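Long-range contact in epsin-2 (Saccharomyces cerevisiae, PDB 6ENR), which binds membranes rich in phosphatidylinositol 4,5-bisphosphate or 3,5-bisphosphate through its ENTH domain and is required for endocytosis and actin localization: residues S17-A26 with T38-S46. Sequence-based numbering, arbitrary orientation.
Sequences SSTQVLVRDA and TLDDLAQRS
T38 opens the contact between the first two modelled helices of the all-helical ENTH domain, 19-26 and 36-45, their N-to-C directions 136° apart, with L22 as a knob among T38, D41, L42 and R45. A beta-branched threonine suits this spot: its CG2 lies 3.6 Å from A26 CB and also meets L22 CD1, while OG1 is hydrogen-bonded to S35. A26, with its short side chain, lets the helices draw close here. One turn on, D41 lines the hole, L22 CD2 lying 3.5 Å from D41 OD2. L42 supplies the greasy floor; its CD2 packs 3.8 Å from L22 CG and also reaches V23 CB, and L42 also touches I55 of helix 49-63. L22 reaches over because its CG stands anti to the backbone N (chi1 -179°), with CD2 resting on one face of the R45 guanidinium. R45 closes the series, its long chain extended from CG to NE so that the charged end spans the gap. Its guanidinium grips D41 side-on, NH2 donating to OD2 and NE, nearly straight at 174°, to OD1 from above the carboxylate plane. NH1 and NH2 converge on S17 O, beside the N-cap S18. T19 OG1, also hydrogen-bonded to D51, lies in the guanidinium plane and accepts from R45 NH1.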
loop_
_atom_site.group_PDB
_atom_site.type_symbol
_atom_site.label_atom_id
_atom_site.label_comp_id
_atom_site.label_asym_id
_atom_site.label_seq_id
_atom_site.Cartn_x
_atom_site.Cartn_y
_atom_site.Cartn_z
ATOM N N SER A 17 -2.104 -4.199 19.748
ATOM C CA SER A 17 -3.256 -4.267 18.867
ATOM C C SER A 17 -3.210 -5.484 17.879
ATOM O O SER A 17 -2.181 -5.850 17.373
ATOM C CB SER A 17 -3.388 -2.917 18.128
ATOM O OG SER A 17 -4.315 -3.045 17.098
ATOM N N SER A 18 -4.327 -6.070 17.570
ATOM C CA SER A 18 -4.360 -7.176 16.676
ATOM C C SER A 18 -3.937 -6.617 15.294
ATOM O O SER A 18 -4.011 -5.384 15.040
ATOM C CB SER A 18 -5.700 -7.802 16.619
ATOM O OG SER A 18 -6.631 -7.141 15.776
ATOM N N THR A 19 -3.481 -7.520 14.470
ATOM C CA THR A 19 -3.032 -7.166 13.106
ATOM C C THR A 19 -4.219 -6.678 12.234
ATOM O O THR A 19 -4.090 -5.702 11.526
ATOM C CB THR A 19 -2.285 -8.337 12.452
ATOM O OG1 THR A 19 -1.070 -8.581 13.216
ATOM C CG2 THR A 19 -1.866 -7.985 10.973
ATOM N N GLN A 20 -5.374 -7.328 12.378
ATOM C CA GLN A 20 -6.627 -6.890 11.734
ATOM C C GLN A 20 -6.988 -5.495 12.052
ATOM O O GLN A 20 -7.374 -4.770 11.167
ATOM C CB GLN A 20 -7.815 -7.775 12.148
ATOM C CG GLN A 20 -8.897 -7.862 11.103
ATOM C CD GLN A 20 -9.528 -9.273 11.044
ATOM O OE1 GLN A 20 -10.634 -9.496 11.550
ATOM N NE2 GLN A 20 -8.793 -10.239 10.454
ATOM N N VAL A 21 -6.876 -5.111 13.319
ATOM C CA VAL A 21 -7.161 -3.729 13.750
ATOM C C VAL A 21 -6.092 -2.728 13.271
ATOM O O VAL A 21 -6.380 -1.578 12.912
ATOM C CB VAL A 21 -7.239 -3.631 15.308
ATOM C CG1 VAL A 21 -7.363 -2.193 15.751
ATOM C CG2 VAL A 21 -8.381 -4.450 15.864
ATOM N N LEU A 22 -4.844 -3.141 13.305
ATOM C CA LEU A 22 -3.777 -2.295 12.867
ATOM C C LEU A 22 -3.882 -1.951 11.366
ATOM O O LEU A 22 -3.625 -0.762 10.984
ATOM C CB LEU A 22 -2.449 -2.976 13.067
ATOM C CG LEU A 22 -1.179 -2.288 12.714
ATOM C CD1 LEU A 22 -1.002 -0.957 13.412
ATOM C CD2 LEU A 22 -0.011 -3.236 13.095
ATOM N N VAL A 23 -4.120 -2.988 10.557
ATOM C CA VAL A 23 -4.182 -2.825 9.067
ATOM C C VAL A 23 -5.469 -2.073 8.683
ATOM O O VAL A 23 -5.437 -1.220 7.790
ATOM C CB VAL A 23 -3.939 -4.103 8.211
ATOM C CG1 VAL A 23 -5.097 -5.076 8.221
ATOM C CG2 VAL A 23 -3.686 -3.763 6.739
ATOM N N ARG A 24 -6.570 -2.339 9.420
ATOM C CA ARG A 24 -7.837 -1.603 9.220
ATOM C C ARG A 24 -7.659 -0.126 9.582
ATOM O O ARG A 24 -7.998 0.800 8.803
ATOM C CB ARG A 24 -8.969 -2.329 10.036
ATOM C CG ARG A 24 -10.403 -1.778 9.917
ATOM C CD ARG A 24 -11.319 -2.329 11.039
ATOM N NE ARG A 24 -10.963 -1.769 12.373
ATOM C CZ ARG A 24 -11.538 -2.095 13.539
ATOM N NH1 ARG A 24 -12.525 -2.992 13.587
ATOM N NH2 ARG A 24 -11.131 -1.522 14.669
ATOM N N ASP A 25 -7.010 0.166 10.713
ATOM C CA ASP A 25 -6.826 1.564 11.093
ATOM C C ASP A 25 -5.889 2.329 10.183
ATOM O O ASP A 25 -6.136 3.531 9.837
ATOM C CB ASP A 25 -6.367 1.628 12.557
ATOM C CG ASP A 25 -7.448 1.189 13.523
ATOM O OD1 ASP A 25 -8.596 0.921 13.114
ATOM O OD2 ASP A 25 -7.128 1.068 14.739
ATOM N N ALA A 26 -4.853 1.644 9.733
ATOM C CA ALA A 26 -3.850 2.212 8.849
ATOM C C ALA A 26 -4.423 2.667 7.491
ATOM O O ALA A 26 -3.813 3.478 6.850
ATOM C CB ALA A 26 -2.748 1.207 8.593
ATOM N N THR A 38 2.939 2.948 12.856
ATOM C CA THR A 38 2.013 1.943 12.299
ATOM C C THR A 38 2.642 1.204 11.121
ATOM O O THR A 38 2.498 -0.007 11.034
ATOM C CB THR A 38 0.719 2.666 11.825
ATOM O OG1 THR A 38 0.036 3.155 12.986
ATOM C CG2 THR A 38 -0.194 1.763 11.022
ATOM N N LEU A 39 3.267 1.952 10.213
ATOM C CA LEU A 39 3.944 1.349 9.013
ATOM C C LEU A 39 5.055 0.417 9.461
ATOM O O LEU A 39 5.124 -0.752 9.037
ATOM C CB LEU A 39 4.505 2.424 8.126
ATOM C CG LEU A 39 3.408 3.306 7.438
ATOM C CD1 LEU A 39 4.068 4.466 6.787
ATOM C CD2 LEU A 39 2.639 2.590 6.339
ATOM N N ASP A 40 5.873 0.869 10.408
ATOM C CA ASP A 40 6.934 -0.026 10.880
ATOM C C ASP A 40 6.444 -1.274 11.648
ATOM O O ASP A 40 7.010 -2.342 11.458
ATOM C CB ASP A 40 8.021 0.710 11.638
ATOM C CG ASP A 40 9.361 -0.017 11.452
ATOM O OD1 ASP A 40 9.942 -0.068 10.272
ATOM O OD2 ASP A 40 9.733 -0.641 12.411
ATOM N N ASP A 41 5.300 -1.197 12.343
ATOM C CA ASP A 41 4.775 -2.369 13.006
ATOM C C ASP A 41 4.253 -3.358 11.933
ATOM O O ASP A 41 4.562 -4.537 11.949
ATOM C CB ASP A 41 3.680 -1.880 13.938
ATOM C CG ASP A 41 3.257 -2.898 14.974
ATOM O OD1 ASP A 41 3.836 -4.008 15.146
ATOM O OD2 ASP A 41 2.307 -2.537 15.672
ATOM N N LEU A 42 3.508 -2.860 10.964
ATOM C CA LEU A 42 3.114 -3.659 9.781
ATOM C C LEU A 42 4.267 -4.336 9.146
ATOM O O LEU A 42 4.233 -5.552 8.909
ATOM C CB LEU A 42 2.326 -2.877 8.764
ATOM C CG LEU A 42 0.935 -2.471 9.331
ATOM C CD1 LEU A 42 0.424 -1.329 8.507
ATOM C CD2 LEU A 42 -0.104 -3.593 9.261
ATOM N N ALA A 43 5.323 -3.574 8.920
ATOM C CA ALA A 43 6.469 -4.128 8.296
ATOM C C ALA A 43 7.052 -5.224 9.094
ATOM O O ALA A 43 7.305 -6.320 8.545
ATOM C CB ALA A 43 7.519 -3.045 7.993
ATOM N N GLN A 44 7.178 -5.024 10.410
ATOM C CA GLN A 44 7.674 -6.104 11.237
ATOM C C GLN A 44 6.818 -7.369 11.229
ATOM O O GLN A 44 7.305 -8.521 11.181
ATOM C CB GLN A 44 7.843 -5.660 12.649
ATOM C CG GLN A 44 8.978 -4.665 12.860
ATOM C CD GLN A 44 10.206 -4.761 11.934
ATOM O OE1 GLN A 44 10.931 -5.803 11.855
ATOM N NE2 GLN A 44 10.493 -3.631 11.257
ATOM N N ARG A 45 5.541 -7.143 11.268
ATOM C CA ARG A 45 4.583 -8.250 11.286
ATOM C C ARG A 45 4.516 -9.018 9.990
ATOM O O ARG A 45 4.147 -10.221 9.961
ATOM C CB ARG A 45 3.227 -7.722 11.672
ATOM C CG ARG A 45 3.186 -7.172 13.083
ATOM C CD ARG A 45 1.781 -6.862 13.460
ATOM N NE ARG A 45 1.613 -5.929 14.556
ATOM C CZ ARG A 45 0.553 -5.912 15.395
ATOM N NH1 ARG A 45 -0.446 -6.780 15.289
ATOM N NH2 ARG A 45 0.500 -4.965 16.340
ATOM N N SER A 46 4.875 -8.342 8.885
ATOM C CA SER A 46 4.849 -8.950 7.569
ATOM C C SER A 46 5.788 -10.144 7.440
ATOM O O SER A 46 5.599 -10.970 6.561
ATOM C CB SER A 46 5.166 -7.882 6.501
ATOM O OG SER A 46 6.541 -7.524 6.526
#